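Local coordinates for protein SAM-dependent methyltransferase (Exiguobacterium sibiricum 255-15, PDB 3D2L) that probably transfers methyl groups from S-adenosylmethionine to an acceptor that has not been identified, at residues I37-C42 against T101-S106; T46-L51 against V81-Q86; Q86-L91 against D105-L110. All blocks are in the same frame, centred on the assembly; numbering follows the deposited sequence.

Contact 1. Residues I37-C42 against T101-S106; sequences IADIGC and TILCDS
Asp39 and Thr101 sit side by side on one face of two neighbouring parallel strands, and their pairing illustrates how a sheet satisfies its polar groups one by one. Thr101 N donates to Ala38 O at 2.9 Å, and Ile40 N meets Thr101 O nearly in line with the carbonyl bond, at a C=O...N angle of 177°. Thr101 OG1, set between its backbone N and carbonyl carbon (chi1 54°), gives its proton to Asp39 OD1 at 2.8 Å, coming from above the carboxylate plane. The other oxygen, OD2, is taken by the hydroxyl of Thr48. An alanine in place of Asp39 would remove both oxygens and would probably leave the buried hydroxyls of Thr101 and Thr48 without these partners, weakening the link from strand to helix. Beyond this bridge the strands part and water fills in: water 1 accepts from Leu103 N and lies 2.8 Å from Ile40 O and close to Asp39 OD1, while water 2 sits between Gly41 O and Leu103 O. Ser106 OG meets a lone pair of Gly41 O at 3.2 Å, though a second conformer of this serine makes the bond less certain. Away from the carboxylate, Ile40 and Ile102 press together, CG1 to CG1 at a tight 3.4 Å. A central parallel strand running into a glycine with positive phi (65° at Gly41) opens the glycine-rich loop of Rossmann-like methyltransferases.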
loop_
_atom_site.group_PDB
_atom_site.type_symbol
_atom_site.label_atom_id
_atom_site.label_comp_id
_atom_site.label_asym_id
_atom_site.label_seq_id
_atom_site.Cartn_x
_atom_site.Cartn_y
_atom_site.Cartn_z
ATOM N N ILE A 37 -14.264 1.124 6.195
ATOM C CA ILE A 37 -12.906 0.678 5.907
ATOM C C ILE A 37 -11.834 1.672 6.344
ATOM O O ILE A 37 -11.977 2.891 6.179
ATOM C CB ILE A 37 -12.659 0.432 4.377
ATOM C CG1 ILE A 37 -13.560 -0.677 3.842
ATOM C CG2 ILE A 37 -11.185 0.069 4.096
ATOM C CD1 ILE A 37 -13.169 -1.192 2.445
ATOM N N ALA A 38 -10.773 1.132 6.922
ATOM C CA ALA A 38 -9.569 1.896 7.221
ATOM C C ALA A 38 -8.538 1.459 6.173
ATOM O O ALA A 38 -8.165 0.276 6.076
ATOM C CB ALA A 38 -9.073 1.636 8.642
ATOM N N ASP A 39 -8.118 2.403 5.351
ATOM C CA ASP A 39 -7.100 2.159 4.302
ATOM C C ASP A 39 -5.814 2.718 4.843
ATOM O O ASP A 39 -5.629 3.939 4.953
ATOM C CB ASP A 39 -7.503 2.849 3.010
ATOM C CG ASP A 39 -6.560 2.541 1.857
ATOM O OD1 ASP A 39 -6.083 1.371 1.755
ATOM O OD2 ASP A 39 -6.325 3.483 1.062
ATOM N N ILE A 40 -4.916 1.816 5.175
ATOM C CA ILE A 40 -3.707 2.167 5.849
ATOM C C ILE A 40 -2.472 2.156 4.943
ATOM O O ILE A 40 -2.364 1.391 4.038
ATOM C CB ILE A 40 -3.560 1.382 7.160
ATOM C CG1 ILE A 40 -3.183 -0.030 6.898
ATOM C CG2 ILE A 40 -4.885 1.388 7.980
ATOM C CD1 ILE A 40 -3.288 -0.865 8.086
ATOM N N GLY A 41 -1.557 3.059 5.203
ATOM C CA GLY A 41 -0.409 3.275 4.337
ATOM C C GLY A 41 -0.911 3.794 3.002
ATOM O O GLY A 41 -0.414 3.433 1.935
ATOM N N CYS A 42 -1.894 4.692 3.066
ATOM C CA CYS A 42 -2.565 5.159 1.898
ATOM C C CYS A 42 -1.832 6.152 1.031
ATOM O O CYS A 42 -2.375 6.527 0.011
ATOM C CB CYS A 42 -3.918 5.785 2.312
ATOM S SG CYS A 42 -3.716 7.284 3.311
ATOM N N THR A 101 -7.658 -2.231 4.786
ATOM C CA THR A 101 -6.972 -2.469 3.546
ATOM C C THR A 101 -5.555 -1.907 3.617
ATOM O O THR A 101 -5.324 -0.787 4.081
ATOM C CB THR A 101 -7.732 -1.888 2.300
ATOM O OG1 THR A 101 -8.020 -0.486 2.498
ATOM C CG2 THR A 101 -9.039 -2.658 2.101
ATOM N N ILE A 102 -4.610 -2.684 3.103
ATOM C CA ILE A 102 -3.208 -2.265 3.060
ATOM C C ILE A 102 -2.757 -2.598 1.662
ATOM O O ILE A 102 -2.271 -3.686 1.367
ATOM C CB ILE A 102 -2.325 -2.969 4.105
ATOM C CG1 ILE A 102 -3.027 -3.069 5.449
ATOM C CG2 ILE A 102 -1.023 -2.231 4.221
ATOM C CD1 ILE A 102 -2.110 -3.637 6.544
ATOM N N LEU A 103 -2.909 -1.616 0.798
ATOM C CA LEU A 103 -2.796 -1.824 -0.625
ATOM C C LEU A 103 -1.530 -1.360 -1.285
ATOM O O LEU A 103 -0.771 -0.559 -0.738
ATOM C CB LEU A 103 -3.994 -1.126 -1.303
ATOM C CG LEU A 103 -5.394 -1.457 -0.815
ATOM C CD1 LEU A 103 -6.408 -0.592 -1.610
ATOM C CD2 LEU A 103 -5.703 -2.929 -0.965
ATOM N N CYS A 104 -1.311 -1.924 -2.481
ATOM C CA CYS A 104 -0.199 -1.568 -3.359
ATOM C C CYS A 104 1.166 -1.732 -2.701
ATOM O O CYS A 104 1.986 -0.837 -2.726
ATOM C CB CYS A 104 -0.383 -0.156 -3.864
ATOM S SG CYS A 104 -2.066 0.090 -4.596
ATOM N N ASP A 105 1.396 -2.913 -2.141
ATOM C CA ASP A 105 2.666 -3.265 -1.495
ATOM C C ASP A 105 3.126 -2.330 -0.374
ATOM O O ASP A 105 4.308 -2.326 0.026
ATOM C CB ASP A 105 3.803 -3.578 -2.508
ATOM C CG ASP A 105 4.083 -2.443 -3.498
ATOM O OD1 ASP A 105 3.398 -2.398 -4.528
ATOM O OD2 ASP A 105 5.006 -1.632 -3.274
ATOM N N SER A 106 2.181 -1.579 0.195
ATOM C CA SER A 106 2.479 -0.712 1.321
ATOM C C SER A 106 3.000 -1.509 2.523
ATOM O O SER A 106 3.847 -1.026 3.300
ATOM C CB SER A 106 1.224 0.025 1.734
ATOM O OG SER A 106 1.563 0.973 2.707
HETATM O O HOH W 1 -3.631 1.074 1.573
HETATM O O HOH W 2 -1.369 1.974 -0.492
#

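Contact 2. Residues T46-L51 against V81-Q86; sequences TATLLL and VDFWVQ
Thr48 and Leu49, consecutive on helix 46-51, set their methyl groups against Val81 and Phe83, and no hydrogen bond crosses between the two segments. The closest part gathers round the Phe83 ring. Thr48 reaches it tip to tip, its CG2 lying 3.8 Å from Phe83 CE1 on an oblique approach, whereas Leu49 comes at about a right angle and puts CD2 at the edge of the ring, in its plane, 3.9 Å from CZ. One face of the same ring is taken by Val81, two residues earlier in the chain: its CG1, anti to the backbone N (chi1 -176°), stands 3.6 Å above the plane, offset toward the rim, and also touches Thr48 CG2 at 4.0 Å. In the Rossmann-like sheet this is the helix after the glycine-rich loop meeting the outermost strand on that side, 82-85, reached past the intervening strand 56-61. The contact between Val81 CG2 and Leu49 CD2 is slacker, at 4.2 Å, and both Val81 and Phe83 remain partly exposed. Helix 64-76 adds cover through Ala70 on Phe83 and Ala74 on Leu49. Beyond Phe83 the strand leaves the helix altogether: Trp84 and Val85 are exposed in the single chain, and the Trp84 side chain comes no nearer to helix 46-51 than 10.0 Å.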
loop_
_atom_site.group_PDB
_atom_site.type_symbol
_atom_site.label_atom_id
_atom_site.label_comp_id
_atom_site.label_asym_id
_atom_site.label_seq_id
_atom_site.Cartn_x
_atom_site.Cartn_y
_atom_site.Cartn_z
ATOM N N THR A 46 -4.877 8.104 -3.513
ATOM C CA THR A 46 -5.520 7.893 -4.797
ATOM C C THR A 46 -6.522 6.711 -4.718
ATOM O O THR A 46 -7.662 6.847 -5.166
ATOM C CB THR A 46 -4.473 7.707 -5.943
ATOM O OG1 THR A 46 -3.530 8.800 -5.928
ATOM C CG2 THR A 46 -5.175 7.666 -7.297
ATOM N N ALA A 47 -6.103 5.575 -4.142
ATOM C CA ALA A 47 -6.986 4.411 -4.027
ATOM C C ALA A 47 -8.036 4.660 -2.968
ATOM O O ALA A 47 -9.167 4.209 -3.108
ATOM C CB ALA A 47 -6.175 3.108 -3.730
ATOM N N THR A 48 -7.679 5.412 -1.922
ATOM C CA THR A 48 -8.596 5.727 -0.826
ATOM C C THR A 48 -9.799 6.508 -1.340
ATOM O O THR A 48 -10.945 6.211 -1.013
ATOM C CB THR A 48 -7.867 6.518 0.308
ATOM O OG1 THR A 48 -6.520 6.002 0.502
ATOM C CG2 THR A 48 -8.659 6.456 1.611
ATOM N N LEU A 49 -9.549 7.486 -2.184
ATOM C CA LEU A 49 -10.645 8.268 -2.785
ATOM C C LEU A 49 -11.578 7.444 -3.670
ATOM O O LEU A 49 -12.800 7.742 -3.707
ATOM C CB LEU A 49 -10.089 9.493 -3.541
ATOM C CG LEU A 49 -9.300 10.502 -2.683
ATOM C CD1 LEU A 49 -9.034 11.760 -3.508
ATOM C CD2 LEU A 49 -10.052 10.855 -1.396
ATOM N N LEU A 50 -11.036 6.454 -4.408
ATOM C CA LEU A 50 -11.853 5.528 -5.203
ATOM C C LEU A 50 -12.682 4.636 -4.296
ATOM O O LEU A 50 -13.841 4.383 -4.573
ATOM C CB LEU A 50 -11.003 4.693 -6.183
ATOM C CG LEU A 50 -10.340 5.567 -7.241
ATOM C CD1 LEU A 50 -9.417 4.734 -8.060
ATOM C CD2 LEU A 50 -11.401 6.299 -8.124
ATOM N N LEU A 51 -12.073 4.162 -3.212
ATOM C CA LEU A 51 -12.783 3.395 -2.194
ATOM C C LEU A 51 -13.902 4.199 -1.572
ATOM O O LEU A 51 -14.994 3.668 -1.323
ATOM C CB LEU A 51 -11.779 2.975 -1.106
ATOM C CG LEU A 51 -10.798 1.867 -1.534
ATOM C CD1 LEU A 51 -9.697 1.638 -0.492
ATOM C CD2 LEU A 51 -11.581 0.584 -1.788
ATOM N N VAL A 81 -13.513 12.062 3.546
ATOM C CA VAL A 81 -12.569 11.067 3.924
ATOM C C VAL A 81 -11.597 11.642 4.957
ATOM O O VAL A 81 -10.833 12.560 4.695
ATOM C CB VAL A 81 -11.798 10.519 2.712
ATOM C CG1 VAL A 81 -10.911 9.418 3.142
ATOM C CG2 VAL A 81 -12.773 9.997 1.624
ATOM N N ASP A 82 -11.641 11.070 6.134
ATOM C CA ASP A 82 -10.739 11.455 7.213
ATOM C C ASP A 82 -9.391 10.819 6.942
ATOM O O ASP A 82 -9.356 9.637 6.747
ATOM C CB ASP A 82 -11.244 10.895 8.532
ATOM C CG ASP A 82 -12.443 11.615 9.067
ATOM O OD1 ASP A 82 -12.514 12.854 9.008
ATOM O OD2 ASP A 82 -13.319 10.931 9.585
ATOM N N PHE A 83 -8.326 11.627 6.879
ATOM C CA PHE A 83 -6.960 11.173 6.783
ATOM C C PHE A 83 -6.251 11.559 8.105
ATOM O O PHE A 83 -6.289 12.735 8.579
ATOM C CB PHE A 83 -6.253 11.791 5.562
ATOM C CG PHE A 83 -6.804 11.339 4.210
ATOM C CD1 PHE A 83 -6.421 10.129 3.653
ATOM C CD2 PHE A 83 -7.701 12.152 3.486
ATOM C CE1 PHE A 83 -6.886 9.728 2.431
ATOM C CE2 PHE A 83 -8.176 11.767 2.290
ATOM C CZ PHE A 83 -7.773 10.526 1.739
ATOM N N TRP A 84 -5.614 10.579 8.720
ATOM C CA TRP A 84 -4.913 10.775 9.964
ATOM C C TRP A 84 -3.500 10.250 9.853
ATOM O O TRP A 84 -3.269 9.290 9.098
ATOM C CB TRP A 84 -5.622 10.048 11.103
ATOM C CG TRP A 84 -7.066 10.454 11.328
ATOM C CD1 TRP A 84 -8.176 9.697 11.094
ATOM C CD2 TRP A 84 -7.543 11.714 11.843
ATOM N NE1 TRP A 84 -9.304 10.394 11.451
ATOM C CE2 TRP A 84 -8.945 11.641 11.892
ATOM C CE3 TRP A 84 -6.915 12.913 12.222
ATOM C CZ2 TRP A 84 -9.736 12.707 12.331
ATOM C CZ3 TRP A 84 -7.694 13.964 12.668
ATOM C CH2 TRP A 84 -9.095 13.855 12.713
ATOM N N VAL A 85 -2.573 10.908 10.565
ATOM C CA VAL A 85 -1.144 10.527 10.565
ATOM C C VAL A 85 -0.969 9.474 11.638
ATOM O O VAL A 85 -1.158 9.748 12.811
ATOM C CB VAL A 85 -0.219 11.721 10.847
ATOM C CG1 VAL A 85 1.264 11.283 10.977
ATOM C CG2 VAL A 85 -0.406 12.795 9.758
ATOM N N GLN A 86 -0.669 8.252 11.226
ATOM C CA GLN A 86 -0.475 7.157 12.159
ATOM C C GLN A 86 0.397 6.113 11.506
ATOM O O GLN A 86 0.384 5.949 10.310
ATOM C CB GLN A 86 -1.792 6.457 12.543
ATOM C CG GLN A 86 -2.872 7.282 13.198
ATOM C CD GLN A 86 -4.053 6.427 13.677
ATOM O OE1 GLN A 86 -3.939 5.217 13.837
ATOM N NE2 GLN A 86 -5.193 7.074 13.907
#

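Contact 3. Residues Q86-L91 against D105-L110; sequences QDMREL and DSLNYL
Two loops that leave the carboxyl ends of parallel strands 82-85 and 97-102 meet through Met88, Leu107 and Leu110, at the rim of the sheet where class I methyltransferases generally hold their cofactor. Met88, present as selenomethionine, carries most of the contact. Its SE lies 4.0 Å from Leu107 CD1 and 4.1 Å from Leu110 CD1, crossing both leucines at a slant, and the bend at chi3 (69°) turns CE toward Ser106 OG, in the one of two serine conformers given. Leu110 serves a second partner with its other branch: CD2 is 3.8 Å from Arg89 CD, and the two side chains slide past each other in opposite directions. Within its own loop Arg89 is bonded to Asp87. Asp87 OD1 accepts from Arg89 N at 3.0 Å, closing an Asx turn, while Asp87 OD2 forms a salt bridge with Arg89 NH1 at 3.1 Å. The facing loop contains a short 3-10 segment, 107-109, with Leu110 N bonded to Leu107 O. Thr119 of helix 113-126 packs on Met88, Arg89 and Leu110, and Leu107 also rests against Phe135 and Val137 of strand 131-138 and Tyr206 of helix 203-212.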
loop_
_atom_site.group_PDB
_atom_site.type_symbol
_atom_site.label_atom_id
_atom_site.label_comp_id
_atom_site.label_asym_id
_atom_site.label_seq_id
_atom_site.Cartn_x
_atom_site.Cartn_y
_atom_site.Cartn_z
ATOM N N GLN A 86 -0.669 8.252 11.226
ATOM C CA GLN A 86 -0.475 7.157 12.159
ATOM C C GLN A 86 0.397 6.113 11.506
ATOM O O GLN A 86 0.384 5.949 10.310
ATOM C CB GLN A 86 -1.792 6.457 12.543
ATOM C CG GLN A 86 -2.872 7.282 13.198
ATOM C CD GLN A 86 -4.053 6.427 13.677
ATOM O OE1 GLN A 86 -3.939 5.217 13.837
ATOM N NE2 GLN A 86 -5.193 7.074 13.907
ATOM N N ASP A 87 1.120 5.395 12.335
ATOM C CA ASP A 87 1.990 4.302 11.925
ATOM C C ASP A 87 1.095 3.041 11.879
ATOM O O ASP A 87 0.350 2.816 12.838
ATOM C CB ASP A 87 3.058 4.199 13.010
ATOM C CG ASP A 87 4.143 3.212 12.698
ATOM O OD1 ASP A 87 3.889 2.195 12.013
ATOM O OD2 ASP A 87 5.266 3.451 13.192
HETATM N N MSE A 88 1.173 2.231 10.800
HETATM C CA MSE A 88 0.342 0.990 10.657
HETATM C C MSE A 88 0.617 -0.011 11.743
HETATM O O MSE A 88 -0.236 -0.817 12.055
HETATM C CB MSE A 88 0.492 0.288 9.291
HETATM C CG MSE A 88 1.892 -0.127 8.926
HETATM SE SE MSE A 88 1.831 -1.116 7.282
HETATM C CE MSE A 88 1.315 0.438 5.997
ATOM N N ARG A 89 1.807 0.007 12.333
ATOM C CA ARG A 89 1.974 -0.899 13.471
ATOM C C ARG A 89 1.326 -0.510 14.767
ATOM O O ARG A 89 1.392 -1.289 15.715
ATOM C CB ARG A 89 3.381 -1.243 13.832
ATOM C CG ARG A 89 4.379 -0.403 13.535
ATOM C CD ARG A 89 5.223 -1.025 12.467
ATOM N NE ARG A 89 6.561 -0.761 12.938
ATOM C CZ ARG A 89 7.305 0.301 12.655
ATOM N NH1 ARG A 89 6.875 1.227 11.814
ATOM N NH2 ARG A 89 8.524 0.397 13.218
ATOM N N GLU A 90 0.751 0.676 14.836
ATOM C CA GLU A 90 0.107 1.125 16.051
ATOM C C GLU A 90 -1.145 1.876 15.718
ATOM O O GLU A 90 -1.358 2.979 16.205
ATOM C CB GLU A 90 1.090 1.966 16.904
ATOM C CG GLU A 90 1.819 3.024 16.114
ATOM C CD GLU A 90 2.824 3.856 16.926
ATOM O OE1 GLU A 90 3.534 3.284 17.789
ATOM O OE2 GLU A 90 2.930 5.083 16.648
ATOM N N LEU A 91 -2.000 1.279 14.887
ATOM C CA LEU A 91 -3.252 1.935 14.523
ATOM C C LEU A 91 -4.133 2.141 15.712
ATOM O O LEU A 91 -4.197 1.306 16.612
ATOM C CB LEU A 91 -4.093 1.122 13.559
ATOM C CG LEU A 91 -3.511 0.826 12.213
ATOM C CD1 LEU A 91 -4.548 -0.030 11.498
ATOM C CD2 LEU A 91 -3.226 2.167 11.516
ATOM N N ASP A 105 1.396 -2.913 -2.141
ATOM C CA ASP A 105 2.666 -3.265 -1.495
ATOM C C ASP A 105 3.126 -2.330 -0.374
ATOM O O ASP A 105 4.308 -2.326 0.026
ATOM C CB ASP A 105 3.803 -3.578 -2.508
ATOM C CG ASP A 105 4.083 -2.443 -3.498
ATOM O OD1 ASP A 105 3.398 -2.398 -4.528
ATOM O OD2 ASP A 105 5.006 -1.632 -3.274
ATOM N N SER A 106 2.181 -1.579 0.195
ATOM C CA SER A 106 2.479 -0.712 1.321
ATOM C C SER A 106 3.000 -1.509 2.523
ATOM O O SER A 106 3.847 -1.026 3.300
ATOM C CB SER A 106 1.224 0.025 1.734
ATOM O OG SER A 106 1.563 0.973 2.707
ATOM N N LEU A 107 2.492 -2.730 2.688
ATOM C CA LEU A 107 2.926 -3.571 3.811
ATOM C C LEU A 107 4.375 -3.901 3.683
ATOM O O LEU A 107 5.072 -4.108 4.693
ATOM C CB LEU A 107 2.074 -4.864 3.903
ATOM C CG LEU A 107 2.275 -5.633 5.219
ATOM C CD1 LEU A 107 1.568 -5.036 6.414
ATOM C CD2 LEU A 107 1.820 -7.071 4.965
ATOM N N ASN A 108 4.873 -3.959 2.441
ATOM C CA ASN A 108 6.286 -4.271 2.218
ATOM C C ASN A 108 7.324 -3.238 2.686
ATOM O O ASN A 108 8.515 -3.543 2.722
ATOM C CB ASN A 108 6.555 -4.688 0.753
ATOM C CG ASN A 108 5.934 -6.005 0.385
ATOM O OD1 ASN A 108 5.076 -6.052 -0.496
ATOM N ND2 ASN A 108 6.264 -7.053 1.114
ATOM N N TYR A 109 6.891 -2.046 3.076
ATOM C CA TYR A 109 7.785 -1.038 3.601
ATOM C C TYR A 109 8.222 -1.364 5.023
ATOM O O TYR A 109 9.197 -0.828 5.480
ATOM C CB TYR A 109 7.174 0.355 3.518
ATOM C CG TYR A 109 7.116 0.847 2.082
ATOM C CD1 TYR A 109 8.243 1.331 1.426
ATOM C CD2 TYR A 109 5.910 0.887 1.421
ATOM C CE1 TYR A 109 8.148 1.778 0.065
ATOM C CE2 TYR A 109 5.804 1.306 0.114
ATOM C CZ TYR A 109 6.917 1.751 -0.557
ATOM O OH TYR A 109 6.734 2.145 -1.857
ATOM N N LEU A 110 7.525 -2.292 5.688
ATOM C CA LEU A 110 7.918 -2.720 7.015
ATOM C C LEU A 110 9.266 -3.346 6.916
ATOM O O LEU A 110 9.555 -4.007 5.934
ATOM C CB LEU A 110 6.915 -3.696 7.615
ATOM C CG LEU A 110 5.533 -3.035 7.825
ATOM C CD1 LEU A 110 4.492 -4.041 8.363
ATOM C CD2 LEU A 110 5.696 -1.841 8.744
#

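How the contacts relate
Contact 1 lies in the middle, its centre about 9 Å from that of contact 2 and about 8 Å from that of contact 3. Toward contact 2 the link is polar and apolar at once: Asp39 OD2 is 2.6 Å from Thr48 OG1, a probable hydrogen bond, and Cys42 SG is 3.9 Å from Phe83 CD1. Toward contact 3 it is packing, with Gly41 CA 3.7 Å from Met88 CE and Ile40 CD1 3.7 Å from Leu91 CD1; Asp105 and Ser106 belong to both. Contacts 2 and 3, about 14 Å apart between centres, share Gln86. All three touch the start of the glycine-rich loop, at Gly41 and Cys42, where relatives bind the cofactor; none is modelled here.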